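Local coordinates for signal transduction protein TRAP (Staphylococcus aureus, PDB 4AE5) that probably acts as a phosphorylation-dependent signal transducer that activates the agr system and RNAIII synthesis, and thereby staphylococcal toxin and biofilm genes, at residues I71-T76 with Y114-G119; I52-K57 with L105-K110; Y81-K86 with D142-Y147. All coordinates share one frame; numbering follows the deposited sequence.

Contact 1 (I71-T76 with Y114-G119); sequences IFIPST and YKIYFG. With FMT (formic acid), chain E.
Ile71 N bonds to Ile116 O at 2.8 Å, with a nearly straight N-H...O angle of 168° and the donor in the carbonyl plane. Ile116 N returns a bond to Ile71 O at 3.0 Å, which marks the two isoleucines as an antiparallel hydrogen-bonded pair. With CG1 anti to its carbonyl carbon and the chain then extended, Ile71 sends CD1 to the rim of the Phe118 ring, 3.9 Å from Phe118 CD2. Phe72 faces Lys115 as a non-hydrogen-bonded pair; their side chains leave from one face of the sheet and lie alongside each other. Lys115 CD sits over the Phe72 ring in a CH-pi contact, 3.9 Å from its centroid. The bend at chi3 (71°) then carries Lys115 NZ to O1 of a bound formic acid molecule, probably from the crystallisation liquor, at 2.8 Å. Tyr117 OH grips the same oxygen, and Tyr8 and Arg160 also bond this molecule. Strands 67-73 and 114-120 are neighbours in the closed antiparallel barrel of this protein, and both belong to its ABM domain. Ile73 repeats the hydrogen-bonded pairing with Tyr114, but the bond from Tyr114 N to Ile73 O (2.8 Å) is bent to 141°. On that face the side chains of Ile73 and Ile116 cross obliquely, CD1 of Ile73 3.6 Å from CD1 of Ile116. Beyond Pro74, Ser75 leaves this strand pairing, its OG bonding to Tyr147 O.

Contact 2 (I52-K57 with L105-K110); sequences IYEVIK and LLRPAK
Strands 52-57 and 105-108 run antiparallel, 136° between their N-to-C directions, with Glu54 and Arg107 as a hydrogen-bonded pair and a classic beta bulge where Ile56 and Lys57 both face Leu105. Two bonds define the bulge: Ile56 N to Leu105 O, nearly along the C=O axis, and Leu105 N to Lys57 O, each 2.9 Å. On one face the Glu54 and Arg107 side chains lie side by side, pointing the same way, but the carboxylate and guanidinium planes are 71° apart; Glu54 OE2 makes a salt bridge to Arg107 NH1 at 3.1 Å. Ile56 CD1 comes over the centre of the guanidinium, 3.4 Å from Arg107 CZ, so one face of the charged group is covered by a methyl while its edge is used by the acid. On the other face Tyr53 crosses Leu106 at about a right angle, CB to CB 3.7 Å, and Tyr53 CE2 lies 3.8 Å from Pro108 CB. At the far end Ala109 N bonds to Ile52 O, which also accepts from a water that Lys110 N bonds in turn. Strand 100-108 lies between strands 51-59 and 114-120, and helix 80-88 packs on the Ile56 and Leu105 side, where its Glu84 forms a second salt bridge, to Arg107 NH2.

Contact 3 (Y81-K86 with D142-Y147); sequences YQLEKK and DALSHY
Packing between two helical elements outside the barrel, both in the ABM domain, makes up this contact: helix 80-88 meets the 3-10 turn 145-147 that follows helix 141-144. The turn is evidenced by the bond from Tyr147 N to Leu144 O at 3.0 Å. Tyr147 carries most of the contact. Its CG stands anti to the carbonyl carbon (chi1 -46°), which lays the ring against the helix so that Leu83 CA comes over one face, offset toward the rim. Leu83 CA lies 4.2 Å from the centroid of the Tyr147 ring, 21° off its normal, a CH-pi contact. Leu83 CG is anti to its backbone N, and Leu83 CD1 reaches both Tyr147 CD2, at 4.0 Å, and Leu144 CD2, at 3.9 Å, where the two leucines cross at about a right angle. This apolar end is buried, for Leu83 and Leu144 also touch Ile73 of strand 67-73. Gln82 meets the ring through its CB, 3.9 Å from Tyr147 CE1, while its amide end leads away. Tyr147 also touches His79, one of the histidines thought by similarity to be phosphorylated, unmodified here. At the exposed end Lys86 crosses the tyrosine at about a right angle, its chain bent at chi2, chi3 and chi4, and the contact is strained there, Lys86 CD lying 2.9 Å from Tyr147 OH, closer than ordinary van der Waals contact.

From the N terminus the segments come as 52-57, 71-76, 81-86, 105-110, 114-119 and 142-147. Contact 2 closes a loop over 47 intervening residues, contact 1 one over 37, and contact 3 one over 55; each pair of loops crosses and none nests. Contacts 1 and 2 share the barrel wall, since strands 100-108 and 114-120 are neighbours, with Lys115 O probably bonded to Leu106 N at 2.8 Å. Contact 3 sets helix 80-88 and the turn after helix 141-144 beside that wall. Glu84, already paired with Arg107, also lies with OE1 2.4 Å from Tyr114 OH, a probable hydrogen bond, so segment 81-86 reaches both strand contacts.

Contact 1 (I71-T76 with Y114-G119)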
ATOM      1  N   ILE A  71       0.310   3.035  -4.124  1.00 12.12           N
ATOM      2  CA  ILE A  71       1.106   3.968  -4.969  1.00 13.84           C
ATOM      3  C   ILE A  71       2.495   3.418  -5.085  1.00 17.32           C
ATOM      4  O   ILE A  71       3.132   3.177  -4.080  1.00 17.02           O
ATOM      5  CB  ILE A  71       1.194   5.396  -4.375  1.00 14.61           C
ATOM      6  CG1 ILE A  71      -0.222   5.871  -4.078  1.00 13.99           C
ATOM      7  CG2 ILE A  71       1.976   6.350  -5.333  1.00 14.72           C
ATOM      8  CD1 ILE A  71      -0.271   7.158  -3.242  1.00 16.90           C
ATOM      9  N   PHE A  72       2.968   3.241  -6.308  1.00 16.84           N
ATOM     10  CA  PHE A  72       4.339   2.763  -6.502  1.00 18.17           C
ATOM     11  C   PHE A  72       5.181   3.945  -6.857  1.00 18.18           C
ATOM     12  O   PHE A  72       4.801   4.709  -7.770  1.00 19.48           O
ATOM     13  CB  PHE A  72       4.387   1.718  -7.644  1.00 18.89           C
ATOM     14  CG  PHE A  72       3.736   0.427  -7.260  1.00 18.83           C
ATOM     15  CD1 PHE A  72       2.356   0.343  -7.253  1.00 17.77           C
ATOM     16  CD2 PHE A  72       4.486  -0.690  -6.912  1.00 21.48           C
ATOM     17  CE1 PHE A  72       1.703  -0.844  -6.929  1.00 17.65           C
ATOM     18  CE2 PHE A  72       3.827  -1.907  -6.572  1.00 19.75           C
ATOM     19  CZ  PHE A  72       2.446  -1.953  -6.557  1.00 18.72           C
ATOM     20  N   ILE A  73       6.271   4.137  -6.134  1.00 19.69           N
ATOM     21  CA  ILE A  73       7.110   5.306  -6.203  1.00 19.61           C
ATOM     22  C   ILE A  73       8.532   4.871  -6.557  1.00 23.44           C
ATOM     23  O   ILE A  73       9.246   4.433  -5.728  1.00 22.91           O
ATOM     24  CB  ILE A  73       7.143   6.033  -4.839  1.00 19.66           C
ATOM     25  CG1 ILE A  73       5.753   6.377  -4.376  1.00 17.74           C
ATOM     26  CG2 ILE A  73       7.960   7.273  -4.910  1.00 19.33           C
ATOM     27  CD1 ILE A  73       5.575   6.405  -2.912  1.00 17.30           C
ATOM     28  N   PRO A  74       8.890   5.004  -7.810  1.00 24.48           N
ATOM     29  CA  PRO A  74      10.203   4.567  -8.280  1.00 29.00           C
ATOM     30  C   PRO A  74      11.291   5.480  -7.799  1.00 27.81           C
ATOM     31  O   PRO A  74      11.119   6.646  -7.775  1.00 32.31           O
ATOM     32  CB  PRO A  74      10.079   4.673  -9.795  1.00 28.41           C
ATOM     33  CG  PRO A  74       8.961   5.599 -10.009  1.00 28.14           C
ATOM     34  CD  PRO A  74       8.019   5.368  -8.918  1.00 25.55           C
ATOM     35  N   SER A  75      12.413   4.945  -7.411  1.00 28.84           N
ATOM     36  CA  SER A  75      13.539   5.763  -7.066  1.00 26.28           C
ATOM     37  C   SER A  75      14.836   4.971  -7.355  1.00 27.49           C
ATOM     38  O   SER A  75      14.780   3.951  -7.952  1.00 28.25           O
ATOM     39  CB  SER A  75      13.572   5.966  -5.578  1.00 24.74           C
ATOM     40  OG  SER A  75      14.293   7.059  -5.243  1.00 25.07           O
ATOM     41  N   THR A  76      15.970   5.521  -6.954  1.00 27.66           N
ATOM     42  CA  THR A  76      17.319   4.998  -7.257  1.00 29.49           C
ATOM     43  C   THR A  76      18.100   4.727  -5.996  1.00 32.31           C
ATOM     44  O   THR A  76      17.748   5.210  -4.967  1.00 32.34           O
ATOM     45  CB  THR A  76      18.097   6.034  -8.037  1.00 29.10           C
ATOM     46  OG1 THR A  76      18.308   7.155  -7.206  1.00 28.16           O
ATOM     47  CG2 THR A  76      17.352   6.452  -9.332  1.00 27.55           C
ATOM     48  N   TYR A 114       9.494   2.344  -3.814  1.00 21.89           N
ATOM     49  CA  TYR A 114       8.749   2.445  -2.535  1.00 19.62           C
ATOM     50  C   TYR A 114       7.266   2.247  -2.796  1.00 18.49           C
ATOM     51  O   TYR A 114       6.824   2.310  -3.987  1.00 18.20           O
ATOM     52  CB  TYR A 114       9.113   3.754  -1.800  1.00 21.07           C
ATOM     53  CG  TYR A 114      10.394   3.690  -0.917  1.00 21.67           C
ATOM     54  CD1 TYR A 114      11.664   3.745  -1.488  1.00 25.05           C
ATOM     55  CD2 TYR A 114      10.312   3.667   0.475  1.00 22.15           C
ATOM     56  CE1 TYR A 114      12.818   3.685  -0.718  1.00 25.03           C
ATOM     57  CE2 TYR A 114      11.476   3.623   1.284  1.00 23.26           C
ATOM     58  CZ  TYR A 114      12.723   3.635   0.683  1.00 24.70           C
ATOM     59  OH  TYR A 114      13.890   3.601   1.455  1.00 25.13           O
ATOM     60  N   LYS A 115       6.521   1.886  -1.727  1.00 16.72           N
ATOM     61  CA  LYS A 115       5.079   1.708  -1.864  1.00 17.25           C
ATOM     62  C   LYS A 115       4.368   2.414  -0.732  1.00 16.61           C
ATOM     63  O   LYS A 115       4.856   2.464   0.432  1.00 17.01           O
ATOM     64  CB  LYS A 115       4.688   0.225  -2.047  1.00 19.42           C
ATOM     65  CG  LYS A 115       3.199   0.011  -2.421  1.00 19.89           C
ATOM     66  CD  LYS A 115       2.967  -1.358  -3.089  1.00 21.27           C
ATOM     67  CE  LYS A 115       3.108  -2.475  -2.097  1.00 23.42           C
ATOM     68  NZ  LYS A 115       2.749  -3.785  -2.753  1.00 26.28           N
ATOM     69  N   ILE A 116       3.202   2.970  -1.058  1.00 15.35           N
ATOM     70  CA  ILE A 116       2.314   3.540  -0.039  1.00 14.75           C
ATOM     71  C   ILE A 116       0.947   2.815  -0.221  1.00 14.34           C
ATOM     72  O   ILE A 116       0.494   2.683  -1.366  1.00 14.14           O
ATOM     73  CB  ILE A 116       2.113   5.055  -0.184  1.00 13.38           C
ATOM     74  CG1 ILE A 116       3.388   5.766   0.351  1.00 14.52           C
ATOM     75  CG2 ILE A 116       0.822   5.510   0.612  1.00 13.23           C
ATOM     76  CD1 ILE A 116       3.438   7.226  -0.117  1.00 15.94           C
ATOM     77  N   TYR A 117       0.342   2.352   0.875  1.00 13.74           N
ATOM     78  CA  TYR A 117      -1.100   2.046   0.880  1.00 14.87           C
ATOM     79  C   TYR A 117      -1.869   3.169   1.560  1.00 14.91           C
ATOM     80  O   TYR A 117      -1.569   3.482   2.718  1.00 16.94           O
ATOM     81  CB  TYR A 117      -1.445   0.719   1.618  1.00 16.83           C
ATOM     82  CG  TYR A 117      -1.087  -0.639   0.934  1.00 18.60           C
ATOM     83  CD1 TYR A 117      -0.687  -0.708  -0.422  1.00 21.46           C
ATOM     84  CD2 TYR A 117      -1.173  -1.849   1.624  1.00 22.08           C
ATOM     85  CE1 TYR A 117      -0.365  -1.937  -1.029  1.00 24.01           C
ATOM     86  CE2 TYR A 117      -0.871  -3.097   0.983  1.00 23.78           C
ATOM     87  CZ  TYR A 117      -0.477  -3.117  -0.329  1.00 22.52           C
ATOM     88  OH  TYR A 117      -0.152  -4.307  -0.984  1.00 26.01           O
ATOM     89  N   PHE A 118      -2.930   3.683   0.896  1.00 12.57           N
ATOM     90  CA  PHE A 118      -3.938   4.525   1.491  1.00 13.65           C
ATOM     91  C   PHE A 118      -5.216   3.714   1.520  1.00 15.10           C
ATOM     92  O   PHE A 118      -5.681   3.184   0.483  1.00 14.23           O
ATOM     93  CB  PHE A 118      -4.139   5.852   0.743  1.00 14.18           C
ATOM     94  CG  PHE A 118      -3.140   6.931   1.096  1.00 14.11           C
ATOM     95  CD1 PHE A 118      -3.082   7.498   2.403  1.00 13.97           C
ATOM     96  CD2 PHE A 118      -2.220   7.391   0.119  1.00 15.02           C
ATOM     97  CE1 PHE A 118      -2.186   8.561   2.679  1.00 13.49           C
ATOM     98  CE2 PHE A 118      -1.338   8.448   0.402  1.00 13.57           C
ATOM     99  CZ  PHE A 118      -1.280   8.962   1.731  1.00 14.08           C
ATOM    100  N   GLY A 119      -5.723   3.508   2.725  1.00 13.47           N
ATOM    101  CA  GLY A 119      -7.039   2.887   2.926  1.00 13.34           C
ATOM    102  C   GLY A 119      -8.114   3.918   3.198  1.00 13.64           C
ATOM    103  O   GLY A 119      -8.015   4.767   4.118  1.00 14.21           O
TER
HETATM  104  C   FMT E1000      -0.654  -3.577  -4.668  1.00 36.30           C
HETATM  105  O1  FMT E1000       0.180  -3.702  -3.741  1.00 39.57           O
HETATM  106  O2  FMT E1000      -0.255  -3.875  -5.926  1.00 33.86           O

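Contact 2 (I52-K57 with L105-K110)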
ATOM      1  N   ILE A  52       8.197  -8.311  -0.979  1.00 25.18           N
ATOM      2  CA  ILE A  52       8.339  -8.071   0.461  1.00 24.55           C
ATOM      3  C   ILE A  52       8.679  -6.596   0.729  1.00 24.98           C
ATOM      4  O   ILE A  52       9.504  -6.037  -0.021  1.00 24.93           O
ATOM      5  CB  ILE A  52       9.473  -8.965   1.056  1.00 24.28           C
ATOM      6  CG1 ILE A  52       9.116 -10.448   0.934  1.00 26.01           C
ATOM      7  CG2 ILE A  52       9.630  -8.722   2.523  1.00 23.41           C
ATOM      8  CD1 ILE A  52      10.310 -11.400   1.004  1.00 26.11           C
ATOM      9  N   TYR A  53       8.121  -6.009   1.812  1.00 25.10           N
ATOM     10  CA  TYR A  53       8.393  -4.609   2.279  1.00 23.85           C
ATOM     11  C   TYR A  53       8.514  -4.569   3.790  1.00 27.47           C
ATOM     12  O   TYR A  53       7.779  -5.314   4.481  1.00 27.76           O
ATOM     13  CB  TYR A  53       7.252  -3.665   1.889  1.00 23.35           C
ATOM     14  CG  TYR A  53       7.058  -3.606   0.448  1.00 22.82           C
ATOM     15  CD1 TYR A  53       6.284  -4.559  -0.162  1.00 23.83           C
ATOM     16  CD2 TYR A  53       7.615  -2.573  -0.311  1.00 22.49           C
ATOM     17  CE1 TYR A  53       6.133  -4.569  -1.507  1.00 28.38           C
ATOM     18  CE2 TYR A  53       7.474  -2.565  -1.692  1.00 28.09           C
ATOM     19  CZ  TYR A  53       6.722  -3.568  -2.268  1.00 28.30           C
ATOM     20  OH  TYR A  53       6.447  -3.605  -3.600  1.00 32.57           O
ATOM     21  N   GLU A  54       9.428  -3.735   4.314  1.00 26.80           N
ATOM     22  CA  GLU A  54       9.393  -3.376   5.722  1.00 27.29           C
ATOM     23  C   GLU A  54       8.378  -2.261   5.929  1.00 25.52           C
ATOM     24  O   GLU A  54       8.291  -1.349   5.089  1.00 23.09           O
ATOM     25  CB  GLU A  54      10.731  -2.834   6.157  1.00 32.04           C
ATOM     26  CG  GLU A  54      11.824  -3.844   6.389  1.00 43.35           C
ATOM     27  CD  GLU A  54      12.979  -3.207   7.158  1.00 47.90           C
ATOM     28  OE1 GLU A  54      12.732  -2.678   8.274  1.00 48.93           O
ATOM     29  OE2 GLU A  54      14.108  -3.186   6.631  1.00 50.86           O
ATOM     30  N   VAL A  55       7.610  -2.350   7.021  1.00 24.45           N
ATOM     31  CA  VAL A  55       6.663  -1.288   7.415  1.00 22.86           C
ATOM     32  C   VAL A  55       7.419  -0.151   8.151  1.00 22.06           C
ATOM     33  O   VAL A  55       7.915  -0.330   9.309  1.00 24.22           O
ATOM     34  CB  VAL A  55       5.553  -1.842   8.303  1.00 22.04           C
ATOM     35  CG1 VAL A  55       4.629  -0.684   8.705  1.00 21.03           C
ATOM     36  CG2 VAL A  55       4.786  -2.908   7.534  1.00 19.50           C
ATOM     37  N   ILE A  56       7.573   0.980   7.465  1.00 19.27           N
ATOM     38  CA  ILE A  56       8.333   2.160   7.986  1.00 21.23           C
ATOM     39  C   ILE A  56       7.442   3.008   8.900  1.00 22.79           C
ATOM     40  O   ILE A  56       7.879   3.500   9.984  1.00 20.79           O
ATOM     41  CB  ILE A  56       8.806   3.065   6.807  1.00 21.93           C
ATOM     42  CG1 ILE A  56       9.654   2.279   5.804  1.00 21.59           C
ATOM     43  CG2 ILE A  56       9.608   4.275   7.292  1.00 24.29           C
ATOM     44  CD1 ILE A  56      10.671   1.422   6.569  1.00 23.01           C
ATOM     45  N   LYS A  57       6.187   3.210   8.449  1.00 20.55           N
ATOM     46  CA  LYS A  57       5.195   3.924   9.236  1.00 23.23           C
ATOM     47  C   LYS A  57       3.809   3.367   8.934  1.00 21.85           C
ATOM     48  O   LYS A  57       3.554   2.946   7.796  1.00 19.13           O
ATOM     49  CB  LYS A  57       5.210   5.438   8.907  1.00 23.99           C
ATOM     50  CG  LYS A  57       4.342   6.203   9.922  1.00 28.13           C
ATOM     51  CD  LYS A  57       3.985   7.631   9.612  1.00 31.07           C
ATOM     52  CE  LYS A  57       5.181   8.501   9.331  1.00 30.69           C
ATOM     53  NZ  LYS A  57       4.672   9.891   9.573  1.00 31.90           N
ATOM     54  N   LEU A 105       3.500   3.320   4.897  1.00 15.00           N
ATOM     55  CA  LEU A 105       4.703   3.607   4.155  1.00 16.76           C
ATOM     56  C   LEU A 105       5.654   2.389   4.142  1.00 17.61           C
ATOM     57  O   LEU A 105       6.010   1.842   5.224  1.00 19.21           O
ATOM     58  CB  LEU A 105       5.408   4.860   4.686  1.00 16.05           C
ATOM     59  CG  LEU A 105       6.744   5.213   4.072  1.00 16.49           C
ATOM     60  CD1 LEU A 105       6.487   5.694   2.625  1.00 16.90           C
ATOM     61  CD2 LEU A 105       7.435   6.334   4.916  1.00 19.39           C
ATOM     62  N   LEU A 106       6.026   1.932   2.952  1.00 17.40           N
ATOM     63  CA  LEU A 106       6.625   0.569   2.776  1.00 17.86           C
ATOM     64  C   LEU A 106       7.957   0.654   2.062  1.00 18.92           C
ATOM     65  O   LEU A 106       8.040   1.208   0.932  1.00 16.81           O
ATOM     66  CB  LEU A 106       5.699  -0.341   1.965  1.00 18.21           C
ATOM     67  CG  LEU A 106       4.291  -0.469   2.587  1.00 17.29           C
ATOM     68  CD1 LEU A 106       3.348  -1.262   1.655  1.00 17.76           C
ATOM     69  CD2 LEU A 106       4.383  -1.167   3.963  1.00 16.98           C
ATOM     70  N   ARG A 107       9.008   0.174   2.741  1.00 19.26           N
ATOM     71  CA  ARG A 107      10.376   0.145   2.178  1.00 20.52           C
ATOM     72  C   ARG A 107      10.655  -1.225   1.533  1.00 20.51           C
ATOM     73  O   ARG A 107      10.605  -2.267   2.208  1.00 22.32           O
ATOM     74  CB  ARG A 107      11.440   0.372   3.270  1.00 21.59           C
ATOM     75  CG  ARG A 107      12.864   0.236   2.699  1.00 25.18           C
ATOM     76  CD  ARG A 107      13.884  -0.057   3.788  1.00 26.29           C
ATOM     77  NE  ARG A 107      14.055   1.105   4.648  1.00 30.30           N
ATOM     78  CZ  ARG A 107      14.048   1.072   5.978  1.00 33.18           C
ATOM     79  NH1 ARG A 107      13.903  -0.090   6.630  1.00 39.94           N
ATOM     80  NH2 ARG A 107      14.242   2.187   6.670  1.00 33.77           N
ATOM     81  N   PRO A 108      11.013  -1.244   0.253  1.00 21.62           N
ATOM     82  CA  PRO A 108      11.133  -2.567  -0.375  1.00 22.05           C
ATOM     83  C   PRO A 108      12.328  -3.360   0.112  1.00 23.89           C
ATOM     84  O   PRO A 108      13.401  -2.773   0.388  1.00 23.68           O
ATOM     85  CB  PRO A 108      11.284  -2.253  -1.874  1.00 22.56           C
ATOM     86  CG  PRO A 108      11.810  -0.838  -1.937  1.00 24.79           C
ATOM     87  CD  PRO A 108      11.423  -0.134  -0.639  1.00 22.59           C
ATOM     88  N   ALA A 109      12.164  -4.679   0.222  1.00 24.41           N
ATOM     89  CA  ALA A 109      13.301  -5.598   0.526  1.00 26.37           C
ATOM     90  C   ALA A 109      14.271  -5.665  -0.679  1.00 27.62           C
ATOM     91  O   ALA A 109      15.512  -5.690  -0.532  1.00 30.68           O
ATOM     92  CB  ALA A 109      12.742  -6.986   0.870  1.00 25.02           C
ATOM     93  N   LYS A 110      13.727  -5.665  -1.887  1.00 27.88           N
ATOM     94  CA  LYS A 110      14.579  -5.628  -3.075  1.00 32.18           C
ATOM     95  C   LYS A 110      14.318  -4.449  -3.996  1.00 29.76           C
ATOM     96  O   LYS A 110      13.157  -4.115  -4.328  1.00 29.29           O
ATOM     97  CB  LYS A 110      14.502  -6.965  -3.840  1.00 34.40           C
TER
HETATM   98  O   HOH W   1      10.814  -5.759  -2.488  1.00 37.07           O

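Contact 3 (Y81-K86 with D142-Y147)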
ATOM      1  N   TYR A  81      17.330   7.018   0.292  1.00 31.15           N
ATOM      2  CA  TYR A  81      17.360   7.440   1.734  1.00 32.28           C
ATOM      3  C   TYR A  81      16.705   8.801   1.927  1.00 31.52           C
ATOM      4  O   TYR A  81      16.022   9.056   2.950  1.00 29.22           O
ATOM      5  CB  TYR A  81      18.798   7.433   2.285  1.00 39.53           C
ATOM      6  CG  TYR A  81      19.016   7.888   3.737  1.00 42.59           C
ATOM      7  CD1 TYR A  81      18.935   9.249   4.111  1.00 46.34           C
ATOM      8  CD2 TYR A  81      19.354   6.950   4.729  1.00 47.55           C
ATOM      9  CE1 TYR A  81      19.160   9.653   5.439  1.00 48.76           C
ATOM     10  CE2 TYR A  81      19.602   7.335   6.049  1.00 49.96           C
ATOM     11  CZ  TYR A  81      19.499   8.693   6.408  1.00 52.98           C
ATOM     12  OH  TYR A  81      19.769   9.042   7.737  1.00 53.72           O
ATOM     13  N   GLN A  82      16.884   9.689   0.948  1.00 27.30           N
ATOM     14  CA  GLN A  82      16.275  11.005   1.069  1.00 25.82           C
ATOM     15  C   GLN A  82      14.757  10.907   0.835  1.00 22.19           C
ATOM     16  O   GLN A  82      14.012  11.676   1.437  1.00 19.39           O
ATOM     17  CB  GLN A  82      16.888  12.029   0.088  1.00 29.84           C
ATOM     18  CG  GLN A  82      18.089  12.799   0.647  1.00 34.10           C
ATOM     19  CD  GLN A  82      19.269  11.899   0.971  1.00 39.06           C
ATOM     20  OE1 GLN A  82      19.401  10.818   0.389  1.00 39.49           O
ATOM     21  NE2 GLN A  82      20.135  12.328   1.913  1.00 43.63           N
ATOM     22  N   LEU A  83      14.339   9.996  -0.059  1.00 22.65           N
ATOM     23  CA  LEU A  83      12.905   9.824  -0.367  1.00 21.70           C
ATOM     24  C   LEU A  83      12.217   9.389   0.911  1.00 22.67           C
ATOM     25  O   LEU A  83      11.193   9.968   1.358  1.00 22.01           O
ATOM     26  CB  LEU A  83      12.686   8.757  -1.481  1.00 21.95           C
ATOM     27  CG  LEU A  83      11.269   8.327  -1.821  1.00 21.26           C
ATOM     28  CD1 LEU A  83      10.398   9.501  -2.159  1.00 20.93           C
ATOM     29  CD2 LEU A  83      11.232   7.343  -2.998  1.00 22.45           C
ATOM     30  N   GLU A  84      12.773   8.332   1.492  1.00 21.42           N
ATOM     31  CA  GLU A  84      12.250   7.814   2.738  1.00 22.85           C
ATOM     32  C   GLU A  84      12.055   8.900   3.835  1.00 22.84           C
ATOM     33  O   GLU A  84      10.993   9.012   4.398  1.00 21.84           O
ATOM     34  CB  GLU A  84      13.135   6.673   3.252  1.00 21.92           C
ATOM     35  CG  GLU A  84      12.480   5.881   4.321  1.00 23.04           C
ATOM     36  CD  GLU A  84      13.292   4.678   4.740  1.00 25.05           C
ATOM     37  OE1 GLU A  84      13.832   3.928   3.859  1.00 23.44           O
ATOM     38  OE2 GLU A  84      13.428   4.579   5.982  1.00 24.90           O
ATOM     39  N   LYS A  85      13.096   9.670   4.159  1.00 22.77           N
ATOM     40  CA  LYS A  85      12.984  10.735   5.162  1.00 22.63           C
ATOM     41  C   LYS A  85      11.882  11.794   4.855  1.00 23.23           C
ATOM     42  O   LYS A  85      11.133  12.300   5.733  1.00 21.71           O
ATOM     43  CB  LYS A  85      14.323  11.444   5.246  1.00 22.85           C
ATOM     44  CG  LYS A  85      14.413  12.373   6.430  1.00 24.90           C
ATOM     45  CD  LYS A  85      15.824  12.952   6.630  1.00 27.58           C
ATOM     46  CE  LYS A  85      15.640  14.290   7.334  1.00 27.75           C
ATOM     47  NZ  LYS A  85      15.662  15.438   6.371  1.00 27.85           N
ATOM     48  N   LYS A  86      11.797  12.132   3.577  1.00 21.36           N
ATOM     49  CA  LYS A  86      10.778  13.001   3.174  1.00 22.73           C
ATOM     50  C   LYS A  86       9.380  12.453   3.476  1.00 22.97           C
ATOM     51  O   LYS A  86       8.577  13.197   4.014  1.00 21.63           O
ATOM     52  CB  LYS A  86      10.924  13.304   1.709  1.00 25.49           C
ATOM     53  CG  LYS A  86       9.735  14.031   1.136  1.00 24.46           C
ATOM     54  CD  LYS A  86      10.210  15.259   0.438  1.00 27.52           C
ATOM     55  CE  LYS A  86      10.664  16.275   1.459  1.00 26.93           C
ATOM     56  NZ  LYS A  86       9.736  17.410   1.655  1.00 30.26           N
ATOM     57  N   ASP A 142       4.348  14.675  -9.298  1.00 21.88           N
ATOM     58  CA  ASP A 142       5.028  15.957  -9.284  1.00 22.12           C
ATOM     59  C   ASP A 142       5.822  16.139  -7.975  1.00 22.23           C
ATOM     60  O   ASP A 142       7.015  16.435  -8.018  1.00 21.37           O
ATOM     61  CB  ASP A 142       4.060  17.135  -9.499  1.00 24.19           C
ATOM     62  CG  ASP A 142       3.694  17.334 -11.018  1.00 32.16           C
ATOM     63  OD1 ASP A 142       4.261  16.639 -11.889  1.00 38.22           O
ATOM     64  OD2 ASP A 142       2.847  18.167 -11.363  1.00 33.73           O
ATOM     65  N   ALA A 143       5.170  15.885  -6.851  1.00 20.42           N
ATOM     66  CA  ALA A 143       5.761  16.099  -5.522  1.00 19.55           C
ATOM     67  C   ALA A 143       7.021  15.276  -5.330  1.00 19.62           C
ATOM     68  O   ALA A 143       7.916  15.692  -4.632  1.00 21.26           O
ATOM     69  CB  ALA A 143       4.759  15.731  -4.425  1.00 18.73           C
ATOM     70  N   LEU A 144       7.074  14.092  -5.929  1.00 19.17           N
ATOM     71  CA  LEU A 144       8.130  13.162  -5.613  1.00 19.28           C
ATOM     72  C   LEU A 144       9.134  12.994  -6.758  1.00 20.11           C
ATOM     73  O   LEU A 144      10.090  12.282  -6.632  1.00 20.14           O
ATOM     74  CB  LEU A 144       7.513  11.804  -5.233  1.00 17.52           C
ATOM     75  CG  LEU A 144       6.730  11.811  -3.928  1.00 18.67           C
ATOM     76  CD1 LEU A 144       6.081  10.440  -3.797  1.00 17.16           C
ATOM     77  CD2 LEU A 144       7.643  12.258  -2.731  1.00 16.77           C
ATOM     78  N   SER A 145       8.899  13.647  -7.874  1.00 22.05           N
ATOM     79  CA  SER A 145       9.750  13.421  -9.045  1.00 22.09           C
ATOM     80  C   SER A 145      11.222  13.807  -8.865  1.00 22.57           C
ATOM     81  O   SER A 145      12.037  13.384  -9.664  1.00 22.68           O
ATOM     82  CB  SER A 145       9.189  14.147 -10.254  1.00 24.43           C
ATOM     83  OG  SER A 145       9.428  15.499 -10.098  1.00 25.87           O
ATOM     84  N   HIS A 146      11.571  14.569  -7.815  1.00 23.23           N
ATOM     85  CA  HIS A 146      12.971  14.928  -7.617  1.00 26.71           C
ATOM     86  C   HIS A 146      13.742  13.813  -7.042  1.00 28.31           C
ATOM     87  O   HIS A 146      14.979  13.951  -6.896  1.00 31.91           O
ATOM     88  CB  HIS A 146      13.132  16.160  -6.760  1.00 28.00           C
ATOM     89  CG  HIS A 146      12.908  17.437  -7.524  1.00 27.71           C
ATOM     90  ND1 HIS A 146      11.705  18.067  -7.552  1.00 30.94           N
ATOM     91  CD2 HIS A 146      13.776  18.179  -8.351  1.00 30.99           C
ATOM     92  CE1 HIS A 146      11.806  19.166  -8.333  1.00 28.77           C
ATOM     93  NE2 HIS A 146      13.075  19.220  -8.834  1.00 31.89           N
ATOM     94  N   TYR A 147      13.025  12.738  -6.683  1.00 24.19           N
ATOM     95  CA  TYR A 147      13.651  11.478  -6.271  1.00 28.56           C
ATOM     96  C   TYR A 147      13.552  10.325  -7.314  1.00 29.04           C
ATOM     97  O   TYR A 147      13.916   9.188  -7.005  1.00 28.08           O
ATOM     98  CB  TYR A 147      13.100  11.012  -4.904  1.00 27.07           C
ATOM     99  CG  TYR A 147      13.031  12.136  -3.872  1.00 27.21           C
ATOM    100  CD1 TYR A 147      14.121  12.449  -3.062  1.00 28.23           C
ATOM    101  CD2 TYR A 147      11.867  12.879  -3.730  1.00 28.34           C
ATOM    102  CE1 TYR A 147      14.049  13.506  -2.152  1.00 29.05           C
ATOM    103  CE2 TYR A 147      11.770  13.911  -2.815  1.00 27.95           C
ATOM    104  CZ  TYR A 147      12.847  14.225  -2.043  1.00 31.44           C
ATOM    105  OH  TYR A 147      12.677  15.262  -1.162  1.00 37.18           O
TER